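Local coordinates for protein endonuclease III (Geobacillus stearothermophilus, PDB 1ORN) that excises damaged bases, probably oxidised pyrimidines, from DNA as a glycosylase of base excision repair, passing through a covalent enzyme-DNA intermediate, at residues C[30-43]-C[120-134]. Residues are numbered along the deposited sequence; the frame is centred on the assembly and turned at random.
With NA (sodium ion), chain E; nucleotides of chain B.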
loop_
_atom_site.group_PDB
_atom_site.type_symbol
_atom_site.label_atom_id
_atom_site.label_comp_id
_atom_site.label_asym_id
_atom_site.label_seq_id
_atom_site.Cartn_x
_atom_site.Cartn_y
_atom_site.Cartn_z
ATOM N N HIS C 30 -3.646 -8.085 -10.765
ATOM C CA HIS C 30 -2.399 -8.762 -11.119
ATOM C C HIS C 30 -2.614 -10.271 -11.198
ATOM O O HIS C 30 -3.493 -10.813 -10.525
ATOM C CB HIS C 30 -1.325 -8.483 -10.067
ATOM C CG HIS C 30 -1.643 -9.049 -8.717
ATOM N ND1 HIS C 30 -2.597 -8.504 -7.886
ATOM C CD2 HIS C 30 -1.141 -10.122 -8.060
ATOM C CE1 HIS C 30 -2.668 -9.215 -6.774
ATOM N NE2 HIS C 30 -1.794 -10.204 -6.855
ATOM N N ARG C 31 -1.792 -10.945 -11.996
ATOM C CA ARG C 31 -1.897 -12.393 -12.165
ATOM C C ARG C 31 -0.712 -13.167 -11.582
ATOM O O ARG C 31 -0.778 -14.389 -11.419
ATOM C CB ARG C 31 -2.058 -12.723 -13.651
ATOM C CG ARG C 31 -3.390 -12.268 -14.224
ATOM C CD ARG C 31 -3.362 -12.227 -15.745
ATOM N NE ARG C 31 -2.456 -11.189 -16.235
ATOM C CZ ARG C 31 -2.264 -10.904 -17.519
ATOM N NH1 ARG C 31 -2.916 -11.581 -18.458
ATOM N NH2 ARG C 31 -1.427 -9.934 -17.867
ATOM N N ASN C 32 0.369 -12.458 -11.261
ATOM C CA ASN C 32 1.550 -13.091 -10.688
ATOM C C ASN C 32 2.362 -12.054 -9.896
ATOM O O ASN C 32 2.076 -10.855 -9.963
ATOM C CB ASN C 32 2.397 -13.729 -11.798
ATOM C CG ASN C 32 2.827 -12.733 -12.844
ATOM O OD1 ASN C 32 3.536 -11.776 -12.547
ATOM N ND2 ASN C 32 2.400 -12.953 -14.082
ATOM N N PRO C 33 3.376 -12.505 -9.131
ATOM C CA PRO C 33 4.221 -11.622 -8.315
ATOM C C PRO C 33 4.934 -10.504 -9.061
ATOM O O PRO C 33 5.101 -9.416 -8.519
ATOM C CB PRO C 33 5.200 -12.593 -7.653
ATOM C CG PRO C 33 4.375 -13.857 -7.552
ATOM C CD PRO C 33 3.756 -13.911 -8.918
ATOM N N PHE C 34 5.350 -10.775 -10.294
ATOM C CA PHE C 34 6.039 -9.770 -11.098
ATOM C C PHE C 34 5.066 -8.665 -11.471
ATOM O O PHE C 34 5.392 -7.487 -11.375
ATOM C CB PHE C 34 6.627 -10.395 -12.367
ATOM C CG PHE C 34 7.349 -9.410 -13.243
ATOM C CD1 PHE C 34 8.424 -8.677 -12.745
ATOM C CD2 PHE C 34 6.952 -9.204 -14.562
ATOM C CE1 PHE C 34 9.092 -7.751 -13.548
ATOM C CE2 PHE C 34 7.610 -8.281 -15.371
ATOM C CZ PHE C 34 8.687 -7.552 -14.861
ATOM N N GLU C 35 3.863 -9.041 -11.900
ATOM C CA GLU C 35 2.865 -8.033 -12.237
ATOM C C GLU C 35 2.493 -7.254 -10.981
ATOM O O GLU C 35 2.250 -6.051 -11.049
ATOM C CB GLU C 35 1.604 -8.674 -12.828
ATOM C CG GLU C 35 1.744 -9.078 -14.282
ATOM C CD GLU C 35 0.443 -9.606 -14.864
ATOM O OE1 GLU C 35 0.446 -9.996 -16.047
ATOM O OE2 GLU C 35 -0.577 -9.627 -14.142
ATOM N N LEU C 36 2.450 -7.926 -9.833
ATOM C CA LEU C 36 2.107 -7.217 -8.601
ATOM C C LEU C 36 3.192 -6.185 -8.298
ATOM O O LEU C 36 2.890 -5.037 -7.988
ATOM C CB LEU C 36 1.991 -8.166 -7.406
ATOM C CG LEU C 36 1.694 -7.471 -6.066
ATOM C CD1 LEU C 36 0.369 -6.718 -6.132
ATOM C CD2 LEU C 36 1.668 -8.500 -4.941
ATOM N N LEU C 37 4.449 -6.607 -8.379
ATOM C CA LEU C 37 5.561 -5.697 -8.093
ATOM C C LEU C 37 5.490 -4.443 -8.949
ATOM O O LEU C 37 5.608 -3.326 -8.435
ATOM C CB LEU C 37 6.904 -6.398 -8.315
ATOM C CG LEU C 37 8.154 -5.524 -8.108
ATOM C CD1 LEU C 37 8.187 -4.996 -6.680
ATOM C CD2 LEU C 37 9.394 -6.349 -8.402
ATOM N N ILE C 38 5.305 -4.608 -10.257
ATOM C CA ILE C 38 5.231 -3.441 -11.133
ATOM C C ILE C 38 4.038 -2.565 -10.756
ATOM O O ILE C 38 4.151 -1.339 -10.664
ATOM C CB ILE C 38 5.082 -3.838 -12.621
ATOM C CG1 ILE C 38 6.321 -4.613 -13.083
ATOM C CG2 ILE C 38 4.858 -2.582 -13.474
ATOM C CD1 ILE C 38 7.617 -3.841 -12.949
ATOM N N ALA C 39 2.893 -3.201 -10.535
ATOM C CA ALA C 39 1.686 -2.470 -10.178
ATOM C C ALA C 39 1.824 -1.639 -8.897
ATOM O O ALA C 39 1.380 -0.490 -8.846
ATOM C CB ALA C 39 0.507 -3.439 -10.052
ATOM N N VAL C 40 2.451 -2.210 -7.873
ATOM C CA VAL C 40 2.610 -1.502 -6.611
ATOM C C VAL C 40 3.597 -0.347 -6.766
ATOM O O VAL C 40 3.402 0.713 -6.183
ATOM C CB VAL C 40 3.066 -2.463 -5.490
ATOM C CG1 VAL C 40 3.238 -1.705 -4.172
ATOM C CG2 VAL C 40 2.010 -3.551 -5.301
ATOM N N VAL C 41 4.634 -0.546 -7.570
ATOM C CA VAL C 41 5.609 0.528 -7.796
ATOM C C VAL C 41 4.882 1.705 -8.457
ATOM O O VAL C 41 5.082 2.866 -8.083
ATOM C CB VAL C 41 6.768 0.062 -8.715
ATOM C CG1 VAL C 41 7.570 1.270 -9.224
ATOM C CG2 VAL C 41 7.698 -0.865 -7.929
ATOM N N LEU C 42 4.028 1.395 -9.426
ATOM C CA LEU C 42 3.266 2.427 -10.131
ATOM C C LEU C 42 2.229 3.085 -9.211
ATOM O O LEU C 42 1.875 4.255 -9.397
ATOM C CB LEU C 42 2.552 1.822 -11.355
ATOM C CG LEU C 42 3.407 1.315 -12.525
ATOM C CD1 LEU C 42 2.499 0.734 -13.603
ATOM C CD2 LEU C 42 4.237 2.467 -13.099
ATOM N N SER C 43 1.758 2.326 -8.222
ATOM C CA SER C 43 0.747 2.768 -7.262
ATOM C C SER C 43 1.142 3.921 -6.339
ATOM O O SER C 43 0.276 4.585 -5.767
ATOM C CB SER C 43 0.305 1.569 -6.408
ATOM O OG SER C 43 -0.635 1.942 -5.418
ATOM N N GLY C 120 12.960 2.262 -6.703
ATOM C CA GLY C 120 11.535 2.540 -6.757
ATOM C C GLY C 120 10.745 1.789 -5.699
ATOM O O GLY C 120 9.552 2.026 -5.508
ATOM N N VAL C 121 11.416 0.868 -5.013
ATOM C CA VAL C 121 10.787 0.072 -3.969
ATOM C C VAL C 121 11.253 0.461 -2.566
ATOM O O VAL C 121 12.419 0.273 -2.210
ATOM C CB VAL C 121 11.088 -1.442 -4.150
ATOM C CG1 VAL C 121 10.372 -2.259 -3.073
ATOM C CG2 VAL C 121 10.684 -1.902 -5.551
ATOM N N GLY C 122 10.332 0.992 -1.769
ATOM C CA GLY C 122 10.648 1.347 -0.399
ATOM C C GLY C 122 9.985 0.344 0.535
ATOM O O GLY C 122 9.496 -0.703 0.098
ATOM N N ARG C 123 9.921 0.663 1.820
ATOM C CA ARG C 123 9.322 -0.270 2.759
ATOM C C ARG C 123 7.837 -0.558 2.484
ATOM O O ARG C 123 7.401 -1.701 2.591
ATOM C CB ARG C 123 9.528 0.220 4.197
ATOM C CG ARG C 123 9.081 -0.798 5.239
ATOM C CD ARG C 123 9.838 -0.650 6.556
ATOM N NE ARG C 123 9.322 -1.585 7.548
ATOM C CZ ARG C 123 10.047 -2.121 8.526
ATOM N NH1 ARG C 123 11.336 -1.822 8.655
ATOM N NH2 ARG C 123 9.478 -2.955 9.381
ATOM N N LYS C 124 7.058 0.461 2.123
ATOM C CA LYS C 124 5.640 0.230 1.849
ATOM C C LYS C 124 5.460 -0.744 0.684
ATOM O O LYS C 124 4.694 -1.704 0.777
ATOM C CB LYS C 124 4.938 1.564 1.540
ATOM C CG LYS C 124 3.457 1.463 1.139
ATOM C CD LYS C 124 3.272 1.405 -0.379
ATOM C CE LYS C 124 1.777 1.441 -0.757
ATOM N NZ LYS C 124 1.491 1.400 -2.233
ATOM N N THR C 125 6.165 -0.491 -0.410
ATOM C CA THR C 125 6.060 -1.333 -1.594
ATOM C C THR C 125 6.479 -2.764 -1.293
ATOM O O THR C 125 5.774 -3.714 -1.648
ATOM C CB THR C 125 6.898 -0.747 -2.737
ATOM O OG1 THR C 125 6.360 0.538 -3.090
ATOM C CG2 THR C 125 6.872 -1.647 -3.969
ATOM N N ALA C 126 7.614 -2.922 -0.620
ATOM C CA ALA C 126 8.102 -4.256 -0.284
ATOM C C ALA C 126 7.119 -5.017 0.613
ATOM O O ALA C 126 6.894 -6.210 0.418
ATOM C CB ALA C 126 9.473 -4.166 0.390
ATOM N N ASN C 127 6.538 -4.337 1.594
ATOM C CA ASN C 127 5.573 -4.983 2.482
ATOM C C ASN C 127 4.323 -5.452 1.744
ATOM O O ASN C 127 3.800 -6.531 2.035
ATOM C CB ASN C 127 5.176 -4.055 3.630
ATOM C CG ASN C 127 6.224 -4.026 4.741
ATOM O OD1 ASN C 127 7.150 -4.836 4.750
ATOM N ND2 ASN C 127 6.073 -3.102 5.681
ATOM N N VAL C 128 3.823 -4.648 0.812
ATOM C CA VAL C 128 2.639 -5.061 0.061
ATOM C C VAL C 128 2.954 -6.318 -0.730
ATOM O O VAL C 128 2.181 -7.282 -0.717
ATOM C CB VAL C 128 2.163 -3.972 -0.925
ATOM C CG1 VAL C 128 1.106 -4.547 -1.865
ATOM C CG2 VAL C 128 1.600 -2.797 -0.158
ATOM N N VAL C 129 4.093 -6.319 -1.412
ATOM C CA VAL C 129 4.479 -7.462 -2.218
ATOM C C VAL C 129 4.657 -8.755 -1.415
ATOM O O VAL C 129 4.082 -9.785 -1.779
ATOM C CB VAL C 129 5.769 -7.158 -3.022
ATOM C CG1 VAL C 129 6.240 -8.410 -3.781
ATOM C CG2 VAL C 129 5.487 -6.031 -4.007
ATOM N N VAL C 130 5.423 -8.723 -0.325
ATOM C CA VAL C 130 5.617 -9.960 0.430
ATOM C C VAL C 130 4.323 -10.463 1.055
ATOM O O VAL C 130 4.111 -11.674 1.175
ATOM C CB VAL C 130 6.696 -9.812 1.539
ATOM C CG1 VAL C 130 8.010 -9.389 0.912
ATOM C CG2 VAL C 130 6.251 -8.821 2.601
ATOM N N SER C 131 3.448 -9.535 1.423
ATOM C CA SER C 131 2.179 -9.879 2.047
ATOM C C SER C 131 1.171 -10.456 1.068
ATOM O O SER C 131 0.625 -11.541 1.286
ATOM C CB SER C 131 1.576 -8.641 2.709
ATOM O OG SER C 131 0.289 -8.926 3.231
ATOM N N VAL C 132 0.925 -9.726 -0.011
ATOM C CA VAL C 132 -0.052 -10.154 -1.001
ATOM C C VAL C 132 0.425 -11.314 -1.868
ATOM O O VAL C 132 -0.303 -12.289 -2.061
ATOM C CB VAL C 132 -0.463 -8.943 -1.859
ATOM C CG1 VAL C 132 -1.537 -9.364 -2.860
ATOM C CG2 VAL C 132 -1.055 -7.947 -0.880
ATOM N N ALA C 133 1.643 -11.219 -2.384
ATOM C CA ALA C 133 2.185 -12.270 -3.239
ATOM C C ALA C 133 2.673 -13.535 -2.537
ATOM O O ALA C 133 2.438 -14.647 -3.024
ATOM C CB ALA C 133 3.317 -11.709 -4.086
ATOM N N PHE C 134 3.342 -13.378 -1.400
ATOM C CA PHE C 134 3.912 -14.532 -0.714
ATOM C C PHE C 134 3.346 -14.873 0.653
ATOM O O PHE C 134 3.902 -15.707 1.365
ATOM C CB PHE C 134 5.429 -14.344 -0.621
ATOM C CG PHE C 134 6.063 -13.976 -1.928
ATOM C CD1 PHE C 134 5.973 -14.826 -3.026
ATOM C CD2 PHE C 134 6.733 -12.766 -2.076
ATOM C CE1 PHE C 134 6.540 -14.479 -4.255
ATOM C CE2 PHE C 134 7.302 -12.411 -3.299
ATOM C CZ PHE C 134 7.205 -13.268 -4.392
HETATM NA NA NA E . 14.696 0.665 -3.077
ATOM P P DT B 9 7.590 3.278 -0.702
ATOM O OP1 DT B 9 7.626 1.874 -1.167
ATOM O OP2 DT B 9 7.756 3.594 0.739
ATOM O "O5'" DT B 9 8.672 4.096 -1.521
ATOM C "C5'" DT B 9 8.663 4.034 -2.938
ATOM C "C4'" DT B 9 9.762 4.890 -3.513
ATOM O "O4'" DT B 9 9.404 6.290 -3.409
ATOM C "C3'" DT B 9 11.120 4.724 -2.826
ATOM O "O3'" DT B 9 12.081 4.288 -3.787
ATOM C "C2'" DT B 9 11.436 6.111 -2.271
ATOM C "C1'" DT B 9 10.569 7.049 -3.105
ATOM N N1 DT B 9 10.137 8.289 -2.411
ATOM C C2 DT B 9 10.265 9.504 -3.075
ATOM O O2 DT B 9 10.731 9.605 -4.193
ATOM N N3 DT B 9 9.828 10.595 -2.364
ATOM C C4 DT B 9 9.300 10.602 -1.086
ATOM O O4 DT B 9 8.945 11.662 -0.571
ATOM C C5 DT B 9 9.211 9.300 -0.449
ATOM C C7 DT B 9 8.673 9.209 0.942
ATOM C C6 DT B 9 9.624 8.230 -1.139
ATOM P P DC B 10 13.615 4.066 -3.348
ATOM O OP1 DC B 10 14.142 2.930 -4.145
ATOM O OP2 DC B 10 13.758 4.063 -1.871
ATOM O "O5'" DC B 10 14.295 5.385 -3.915
ATOM C "C5'" DC B 10 13.962 5.837 -5.222
ATOM C "C4'" DC B 10 14.583 7.185 -5.484
ATOM O "O4'" DC B 10 13.841 8.229 -4.800
ATOM C "C3'" DC B 10 16.023 7.267 -4.983
ATOM O "O3'" DC B 10 16.891 7.769 -5.987
ATOM C "C2'" DC B 10 15.958 8.220 -3.804
ATOM C "C1'" DC B 10 14.749 9.083 -4.115
ATOM N N1 DC B 10 14.087 9.587 -2.896
ATOM C C2 DC B 10 13.691 10.929 -2.841
ATOM O O2 DC B 10 13.872 11.652 -3.833
ATOM N N3 DC B 10 13.121 11.403 -1.709
ATOM C C4 DC B 10 12.936 10.592 -0.665
ATOM N N4 DC B 10 12.371 11.101 0.430
ATOM C C5 DC B 10 13.321 9.221 -0.698
ATOM C C6 DC B 10 13.883 8.764 -1.824
ATOM P P DG B 8 0.507 6.206 -1.212
ATOM O OP1 DG B 8 0.497 6.775 0.157
ATOM O OP2 DG B 8 -0.110 6.979 -2.332
ATOM O "O5'" DG B 8 2.009 5.890 -1.630
ATOM C "C5'" DG B 8 2.965 5.448 -0.667
ATOM C "C4'" DG B 8 4.300 5.261 -1.346
ATOM O "O4'" DG B 8 4.689 6.494 -1.995
ATOM C "C3'" DG B 8 5.483 4.843 -0.479
ATOM O "O3'" DG B 8 6.228 3.912 -1.264
ATOM C "C2'" DG B 8 6.233 6.149 -0.253
ATOM C "C1'" DG B 8 5.959 6.929 -1.531
ATOM N N9 DG B 8 5.880 8.379 -1.372
ATOM C C8 DG B 8 5.370 9.076 -0.304
ATOM N N7 DG B 8 5.379 10.371 -0.488
ATOM C C5 DG B 8 5.939 10.537 -1.748
ATOM C C6 DG B 8 6.196 11.724 -2.498
ATOM O O6 DG B 8 5.944 12.896 -2.199
ATOM N N1 DG B 8 6.797 11.437 -3.719
ATOM C C2 DG B 8 7.102 10.174 -4.170
ATOM N N2 DG B 8 7.689 10.101 -5.373
ATOM N N3 DG B 8 6.851 9.061 -3.488
ATOM C C4 DG B 8 6.274 9.318 -2.297
HETATM O O HOH W 1 3.958 1.778 -3.706
HETATM O O HOH W 2 7.689 3.802 -6.594
HETATM O O HOH W 3 16.914 0.888 -3.757
HETATM O O HOH W 4 15.279 2.123 -1.038
#
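G120 meets V41 at the DNA end of this helix pair: water 2 donates to the carbonyl oxygens of both, linking the loop to the helix. G120 has a positive phi (94°), a backbone shape that glycine takes without strain; its N-H donates a hydrogen bond to OP1 of DC10 of chain B (2.9 Å). V121 turns CG2 onto V41 CG2 (4.0 Å) and L37 CD1, while its O joins those of M116 and L118 in binding sodium, which also binds OP1 of that same DC10 of chain B. Residues 120-122 belong to the hairpin joining helix 112-115 to helix 123-134, the helix-hairpin-helix motif of the HhH-GPD glycosylases, which grips the DNA backbone largely through main-chain N-H groups and the sodium ion; helix 33-43 packs against its second helix. G122, the N-cap residue, leaves room for DT9 of chain B, whose OP1 accepts from G122 N, T125 N and T125 OG1. The covalent link from K124 NZ to a modified group marks the trapped intermediate; the bent lysine brings NZ near V40 CG1 (4.1 Å) and S43 OG. T125 serves two sides: chi1 of -63° sets OG1 beside the backbone N, facing the phosphate (2.7 Å to OP1) and accepting from water 1, which also donates to V40 O, and leaves CG2 anti to that N, packed 3.6 Å from V40 CG1. Beyond it the nearly antiparallel helices (148°, axes 9.6 Å apart) meet through mostly branched aliphatic side chains. V128 CG1 touches V40 CG2, and V129 CG2 lies against L37 CD1. L36 CD2 lies against V132 CB and comes within 3.7 Å of A133 CB, where alanine's small methyl admits the leucine and P33. Finally, F134 CZ sits 3.9 Å from P33 CB, the side chains crossing near a right angle.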